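Local coordinates for zona pellucida sperm-binding protein 1,Zona pellucida sperm-binding protein 1 (Gallus gallus, PDB 6GF6), which cross-links filaments of the avian egg coat, forming homodimers through its N-terminal ZP-N1 domain, at the interface of chains A and B. Coordinates in Å, arbitrary orientation; residue numbers count along the deposited sequence, not the author numbering. Chains: chain A/B, Zona pellucida sperm-binding protein 1,Zona pellucida sperm-binding protein 1.

Contact 1: the interface of chains A and B. Residues chain A 37, 41-43, 73; chain B 54, 56, 66.
Strand 42-44 of chain A brings A:Phe43 against strands 53-57 and 63-68 of chain B, whereas A:His73 projects from a loop with a positive phi of 71°. This is an aromatic cluster in the ZP-N1 homodimer. A:His73 and B:Trp54 reach toward each other tip to tip, and the imidazole stacks on the six-membered ring of the indole, with centroids 3.7 Å apart. The A:His73 CE1 corner lies over the middle of the indole face; on its other side it stands above the centre of the A:Phe43 ring. The imidazole is thereby wedged between a partner's tryptophan and its own chain's phenylalanine, holding it in place. A:Phe43 itself meets the five-membered ring of B:Trp54 edge-to-face, its CE2 3.5 Å from B:Trp54 CB. B:Asn56 points the ND2 end of its amide at the CD2-CE2 rim of A:Phe43, from the side opposite A:His73 and with the amide plane steeply turned (76°) to the ring; its spacing there is too short to trust in detail. Beyond the ring, a water joins B:Ser66 OG (2.7 Å) to the A:Asp37 carboxylate OD2 (2.8 Å) and to the A:Thr41 hydroxyl OG1 (2.6 Å). The other carboxylate oxygen, A:Asp37 OD1, receives A:Thr41 N at 2.9 Å, bracing that turn.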
loop_
_atom_site.group_PDB
_atom_site.type_symbol
_atom_site.label_atom_id
_atom_site.label_comp_id
_atom_site.label_asym_id
_atom_site.label_seq_id
_atom_site.Cartn_x
_atom_site.Cartn_y
_atom_site.Cartn_z
ATOM N N ASP A 37 -4.694 1.967 2.498
ATOM C CA ASP A 37 -4.151 3.306 2.316
ATOM C C ASP A 37 -5.296 4.309 2.198
ATOM O O ASP A 37 -6.474 3.951 2.238
ATOM C CB ASP A 37 -3.208 3.365 1.106
ATOM C CG ASP A 37 -3.929 3.292 -0.232
ATOM O OD1 ASP A 37 -5.162 3.145 -0.270
ATOM O OD2 ASP A 37 -3.237 3.404 -1.269
ATOM N N THR A 41 -7.234 1.276 -1.067
ATOM C CA THR A 41 -6.578 0.099 -1.616
ATOM C C THR A 41 -6.121 -0.833 -0.500
ATOM O O THR A 41 -5.645 -0.389 0.547
ATOM C CB THR A 41 -5.395 0.517 -2.483
ATOM O OG1 THR A 41 -5.855 1.428 -3.484
ATOM C CG2 THR A 41 -4.754 -0.697 -3.161
ATOM N N ARG A 42 -6.233 -2.129 -0.755
ATOM C CA ARG A 42 -5.930 -3.184 0.206
ATOM C C ARG A 42 -4.638 -3.889 -0.196
ATOM O O ARG A 42 -4.508 -4.355 -1.333
ATOM C CB ARG A 42 -7.107 -4.158 0.291
ATOM C CG ARG A 42 -8.357 -3.522 0.922
ATOM C CD ARG A 42 -9.672 -4.078 0.398
ATOM N NE ARG A 42 -9.832 -5.509 0.646
ATOM C CZ ARG A 42 -9.687 -6.465 -0.270
ATOM N NH1 ARG A 42 -9.360 -6.172 -1.525
ATOM N NH2 ARG A 42 -9.866 -7.730 0.075
ATOM N N PHE A 43 -3.646 -3.861 0.692
ATOM C CA PHE A 43 -2.340 -4.457 0.446
ATOM C C PHE A 43 -2.192 -5.711 1.298
ATOM O O PHE A 43 -2.077 -5.614 2.525
ATOM C CB PHE A 43 -1.233 -3.451 0.765
ATOM C CG PHE A 43 -1.343 -2.191 -0.026
ATOM C CD1 PHE A 43 -2.167 -1.171 0.406
ATOM C CD2 PHE A 43 -0.664 -2.035 -1.217
ATOM C CE1 PHE A 43 -2.297 -0.004 -0.333
ATOM C CE2 PHE A 43 -0.787 -0.868 -1.955
ATOM C CZ PHE A 43 -1.602 0.144 -1.513
ATOM N N HIS A 73 3.818 1.900 4.708
ATOM C CA HIS A 73 2.476 2.433 4.929
ATOM C C HIS A 73 2.226 2.919 6.352
ATOM O O HIS A 73 1.124 3.388 6.633
ATOM C CB HIS A 73 1.360 1.438 4.560
ATOM C CG HIS A 73 1.159 1.264 3.086
ATOM N ND1 HIS A 73 1.350 0.061 2.437
ATOM C CD2 HIS A 73 0.750 2.141 2.136
ATOM C CE1 HIS A 73 1.084 0.207 1.150
ATOM N NE2 HIS A 73 0.721 1.462 0.941
ATOM N N TRP B 54 3.782 0.581 -4.923
ATOM C CA TRP B 54 3.081 -0.692 -4.942
ATOM C C TRP B 54 2.236 -0.814 -6.202
ATOM O O TRP B 54 1.931 0.173 -6.877
ATOM C CB TRP B 54 2.192 -0.861 -3.701
ATOM C CG TRP B 54 2.915 -0.681 -2.400
ATOM C CD1 TRP B 54 3.510 -1.653 -1.650
ATOM C CD2 TRP B 54 3.121 0.550 -1.696
ATOM N NE1 TRP B 54 4.073 -1.104 -0.522
ATOM C CE2 TRP B 54 3.849 0.249 -0.528
ATOM C CE3 TRP B 54 2.761 1.880 -1.941
ATOM C CZ2 TRP B 54 4.222 1.225 0.394
ATOM C CZ3 TRP B 54 3.132 2.849 -1.025
ATOM C CH2 TRP B 54 3.854 2.517 0.129
ATOM N N ASN B 56 -1.391 -3.016 -7.482
ATOM C CA ASN B 56 -2.545 -3.829 -7.124
ATOM C C ASN B 56 -3.515 -3.885 -8.292
ATOM O O ASN B 56 -3.477 -3.055 -9.203
ATOM C CB ASN B 56 -3.274 -3.297 -5.884
ATOM C CG ASN B 56 -2.628 -3.745 -4.597
ATOM O OD1 ASN B 56 -2.784 -4.889 -4.175
ATOM N ND2 ASN B 56 -1.890 -2.849 -3.966
ATOM N N SER B 66 0.497 2.761 -6.697
ATOM C CA SER B 66 0.501 3.610 -5.509
ATOM C C SER B 66 1.923 4.058 -5.183
ATOM O O SER B 66 2.863 3.259 -5.275
ATOM C CB SER B 66 -0.081 2.861 -4.311
ATOM O OG SER B 66 -1.369 2.346 -4.616
HETATM O O HOH W 1 -3.879 3.086 -3.999
#

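Contact 2: the interface of chains A and B. Residues chain A 38-39, 75; chain B 14-19.
The turn joining strands 9-14 and 18-24 of the chain B ZP-N1 domain presents its backbone amides to the carboxylate of A:Glu38. B:Asp16, B:Phe17 and B:Gly18 spell DFG, but here they form part of a β-sandwich turn and are unrelated to the kinase motif. A:Glu38 OE1 accepts from B:Phe17 N at 2.8 Å, on its syn side, and from B:Gly18 N at 3.1 Å, nearly along the C-O axis. OE2 takes B:Asp16 N at 2.7 Å, also on the syn side and 16° out of the carboxylate plane. CG of A:Glu38 sits between the backbone N and carbonyl carbon (chi1 63°), and the chain then runs extended to deliver both oxygens to the turn. The N-H groups may favour the charged carboxylate, although B:Asp16 OD2 lies 4.1 Å from A:Glu38 OE2; a water bridges these two oxygens. Beside the carboxylate, A:Phe39 pushes its CZ tip toward B:Gly15 CA, 3.7 Å away, and meets B:Gly18 O at the ring edge. On the other flank, A:Leu75 CD1 sits over the B:Phe17 ring, offset toward the rim and 3.9 Å from its centroid, a CH-π contact between side chains that cross obliquely.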
loop_
_atom_site.group_PDB
_atom_site.type_symbol
_atom_site.label_atom_id
_atom_site.label_comp_id
_atom_site.label_asym_id
_atom_site.label_seq_id
_atom_site.Cartn_x
_atom_site.Cartn_y
_atom_site.Cartn_z
ATOM N N GLU A 38 -4.944 5.588 2.053
ATOM C CA GLU A 38 -5.948 6.647 2.054
ATOM C C GLU A 38 -6.893 6.573 0.861
ATOM O O GLU A 38 -7.892 7.303 0.850
ATOM C CB GLU A 38 -5.273 8.025 2.073
ATOM C CG GLU A 38 -4.421 8.336 0.844
ATOM C CD GLU A 38 -3.764 9.708 0.909
ATOM O OE1 GLU A 38 -2.529 9.792 0.677
ATOM O OE2 GLU A 38 -4.484 10.700 1.200
ATOM N N PHE A 39 -6.600 5.736 -0.140
ATOM C CA PHE A 39 -7.454 5.581 -1.311
ATOM C C PHE A 39 -8.309 4.337 -1.229
ATOM O O PHE A 39 -8.974 3.987 -2.209
ATOM C CB PHE A 39 -6.623 5.542 -2.599
ATOM C CG PHE A 39 -5.688 6.713 -2.761
ATOM C CD1 PHE A 39 -6.173 7.952 -3.141
ATOM C CD2 PHE A 39 -4.321 6.561 -2.578
ATOM C CE1 PHE A 39 -5.325 9.022 -3.304
ATOM C CE2 PHE A 39 -3.465 7.632 -2.740
ATOM C CZ PHE A 39 -3.966 8.862 -3.106
ATOM N N LEU A 75 2.297 5.758 8.835
ATOM C CA LEU A 75 2.352 7.200 8.689
ATOM C C LEU A 75 2.577 7.851 10.045
ATOM O O LEU A 75 2.241 7.289 11.092
ATOM C CB LEU A 75 1.062 7.733 8.053
ATOM C CG LEU A 75 0.692 7.114 6.697
ATOM C CD1 LEU A 75 -0.712 7.509 6.273
ATOM C CD2 LEU A 75 1.698 7.507 5.626
ATOM N N CYS B 14 -4.149 12.801 -6.369
ATOM C CA CYS B 14 -3.230 13.318 -5.364
ATOM C C CYS B 14 -3.900 13.208 -4.002
ATOM O O CYS B 14 -4.931 13.839 -3.771
ATOM C CB CYS B 14 -2.856 14.772 -5.648
ATOM S SG CYS B 14 -1.948 15.019 -7.182
ATOM N N GLY B 15 -3.298 12.437 -3.098
ATOM C CA GLY B 15 -3.783 12.319 -1.741
ATOM C C GLY B 15 -2.974 13.169 -0.778
ATOM O O GLY B 15 -2.153 14.001 -1.168
ATOM N N ASP B 16 -3.207 12.932 0.514
ATOM C CA ASP B 16 -2.521 13.697 1.550
ATOM C C ASP B 16 -1.112 13.167 1.804
ATOM O O ASP B 16 -0.227 13.944 2.184
ATOM C CB ASP B 16 -3.337 13.702 2.849
ATOM C CG ASP B 16 -4.704 14.385 2.688
ATOM O OD1 ASP B 16 -4.814 15.350 1.897
ATOM O OD2 ASP B 16 -5.674 13.939 3.346
ATOM N N PHE B 17 -0.895 11.856 1.655
ATOM C CA PHE B 17 0.400 11.251 1.932
ATOM C C PHE B 17 1.054 10.615 0.716
ATOM O O PHE B 17 2.258 10.349 0.750
ATOM C CB PHE B 17 0.238 10.199 3.037
ATOM C CG PHE B 17 -0.323 10.775 4.308
ATOM C CD1 PHE B 17 0.506 11.355 5.254
ATOM C CD2 PHE B 17 -1.693 10.780 4.528
ATOM C CE1 PHE B 17 -0.021 11.902 6.415
ATOM C CE2 PHE B 17 -2.222 11.324 5.685
ATOM C CZ PHE B 17 -1.389 11.885 6.628
ATOM N N GLY B 18 0.303 10.367 -0.343
ATOM C CA GLY B 18 0.849 9.798 -1.549
ATOM C C GLY B 18 -0.081 10.034 -2.714
ATOM O O GLY B 18 -0.996 10.855 -2.645
ATOM N N MET B 19 0.162 9.294 -3.793
ATOM C CA MET B 19 -0.630 9.406 -5.009
ATOM C C MET B 19 -0.838 8.019 -5.598
ATOM O O MET B 19 -0.110 7.073 -5.286
ATOM C CB MET B 19 0.043 10.328 -6.032
ATOM C CG MET B 19 1.549 10.138 -6.122
ATOM S SD MET B 19 2.358 11.335 -7.197
ATOM C CE MET B 19 3.987 11.392 -6.457
HETATM O O HOH W 2 -5.735 10.972 3.863
#

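Contact 3: the interface of chains A and B. Residues chain A 48, 50-51, 72; chain B 47-50.
B:Ser49 O, a backbone carbonyl oxygen, faces the sulfurs of a disulfide in the other chain, 3.5 Å from A:Cys72 SG and 3.6 Å from A:Cys51 SG, a van der Waals approach. That intrachain bridge backs the covalent heart of the ZP-N1 dimer, the interchain disulfide of A:Cys48 SG and B:Cys48 SG, 2.0 Å long. Both cysteines set SG anti to the backbone N (chi1 175° in chain A and -179° in chain B), so each sulfur extends away from its own loop toward the partner. The torsion about the S-S bond is near +93°, a relaxed, right-handed bridge. Residues 48-51 read CSIC, but the two cysteines of this CxxC sequence do not pair with each other: A:Cys48 goes to the other subunit and A:Cys51 to A:Cys72. Next to the bridge, the two isoleucines at position 50 meet across the interface at about a right angle, A:Ile50 CG1 packing 3.7 Å from B:Ile50 CB. The surroundings are not exactly symmetric: residues 49-51 form a 3-10 helix in chain A, while B:Ser49 and B:Ile50 lie in loop. On its other branch, A:Ile50 CG2 rests 3.8 Å from B:Cys48 SG.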
loop_
_atom_site.group_PDB
_atom_site.type_symbol
_atom_site.label_atom_id
_atom_site.label_comp_id
_atom_site.label_asym_id
_atom_site.label_seq_id
_atom_site.Cartn_x
_atom_site.Cartn_y
_atom_site.Cartn_z
ATOM N N CYS A 48 8.204 -9.224 4.628
ATOM C CA CYS A 48 8.992 -8.309 3.811
ATOM C C CYS A 48 9.862 -7.517 4.774
ATOM O O CYS A 48 9.404 -6.531 5.362
ATOM C CB CYS A 48 8.127 -7.382 2.972
ATOM S SG CYS A 48 9.118 -6.150 2.080
ATOM N N ILE A 50 12.443 -5.522 4.374
ATOM C CA ILE A 50 12.760 -4.125 4.089
ATOM C C ILE A 50 11.566 -3.219 4.375
ATOM O O ILE A 50 11.754 -2.026 4.639
ATOM C CB ILE A 50 13.249 -3.975 2.630
ATOM C CG1 ILE A 50 13.902 -2.610 2.407
ATOM C CG2 ILE A 50 12.109 -4.177 1.628
ATOM C CD1 ILE A 50 15.260 -2.470 3.055
ATOM N N CYS A 51 10.343 -3.761 4.343
ATOM C CA CYS A 51 9.138 -3.036 4.736
ATOM C C CYS A 51 8.889 -3.087 6.236
ATOM O O CYS A 51 8.000 -2.384 6.723
ATOM C CB CYS A 51 7.892 -3.589 4.029
ATOM S SG CYS A 51 7.558 -2.935 2.385
ATOM N N CYS A 72 6.566 -0.010 5.806
ATOM C CA CYS A 72 5.724 0.404 4.688
ATOM C C CYS A 72 4.314 0.749 5.169
ATOM O O CYS A 72 3.705 0.013 5.954
ATOM C CB CYS A 72 5.700 -0.704 3.619
ATOM S SG CYS A 72 7.336 -0.939 2.766
ATOM N N ASN B 47 6.394 -4.727 -4.745
ATOM C CA ASN B 47 5.732 -4.426 -3.476
ATOM C C ASN B 47 6.730 -4.351 -2.328
ATOM O O ASN B 47 6.744 -3.381 -1.556
ATOM C CB ASN B 47 4.697 -5.509 -3.190
ATOM C CG ASN B 47 3.428 -5.345 -3.991
ATOM O OD1 ASN B 47 3.152 -4.290 -4.582
ATOM N ND2 ASN B 47 2.672 -6.438 -4.061
ATOM N N CYS B 48 7.544 -5.394 -2.174
ATOM C CA CYS B 48 8.497 -5.479 -1.073
ATOM C C CYS B 48 9.690 -4.613 -1.449
ATOM O O CYS B 48 10.576 -5.029 -2.201
ATOM C CB CYS B 48 8.886 -6.929 -0.812
ATOM S SG CYS B 48 10.030 -7.145 0.556
ATOM N N SER B 49 9.711 -3.392 -0.934
ATOM C CA SER B 49 10.661 -2.411 -1.421
ATOM C C SER B 49 10.709 -1.259 -0.440
ATOM O O SER B 49 9.732 -0.986 0.261
ATOM C CB SER B 49 10.257 -1.913 -2.822
ATOM O OG SER B 49 11.102 -0.869 -3.274
ATOM N N ILE B 50 11.885 -0.643 -0.345
ATOM C CA ILE B 50 12.066 0.547 0.474
ATOM C C ILE B 50 11.490 1.787 -0.207
ATOM O O ILE B 50 11.318 2.823 0.446
ATOM C CB ILE B 50 13.560 0.745 0.791
ATOM C CG1 ILE B 50 13.760 1.734 1.939
ATOM C CG2 ILE B 50 14.312 1.221 -0.439
ATOM C CD1 ILE B 50 13.375 1.165 3.297
#

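All three contacts belong to one continuous dimer face. The C-alpha centre of contact 1 lies about 10 Å from that of contact 2 and about 12 Å from that of contact 3, whereas contacts 2 and 3 are about 18 Å apart, leaving the aromatic cluster between the carboxylate-capped turn and the disulfide. Neighbouring chain A residues tie them together: A:Asp37 with A:Glu38, and A:Cys72 with A:His73. The covalent bond of contact 3 is thus backed by noncovalent recognition in the other two, a combination suited to a durable cross-link between egg coat filaments. The pairing is not an exact two-fold.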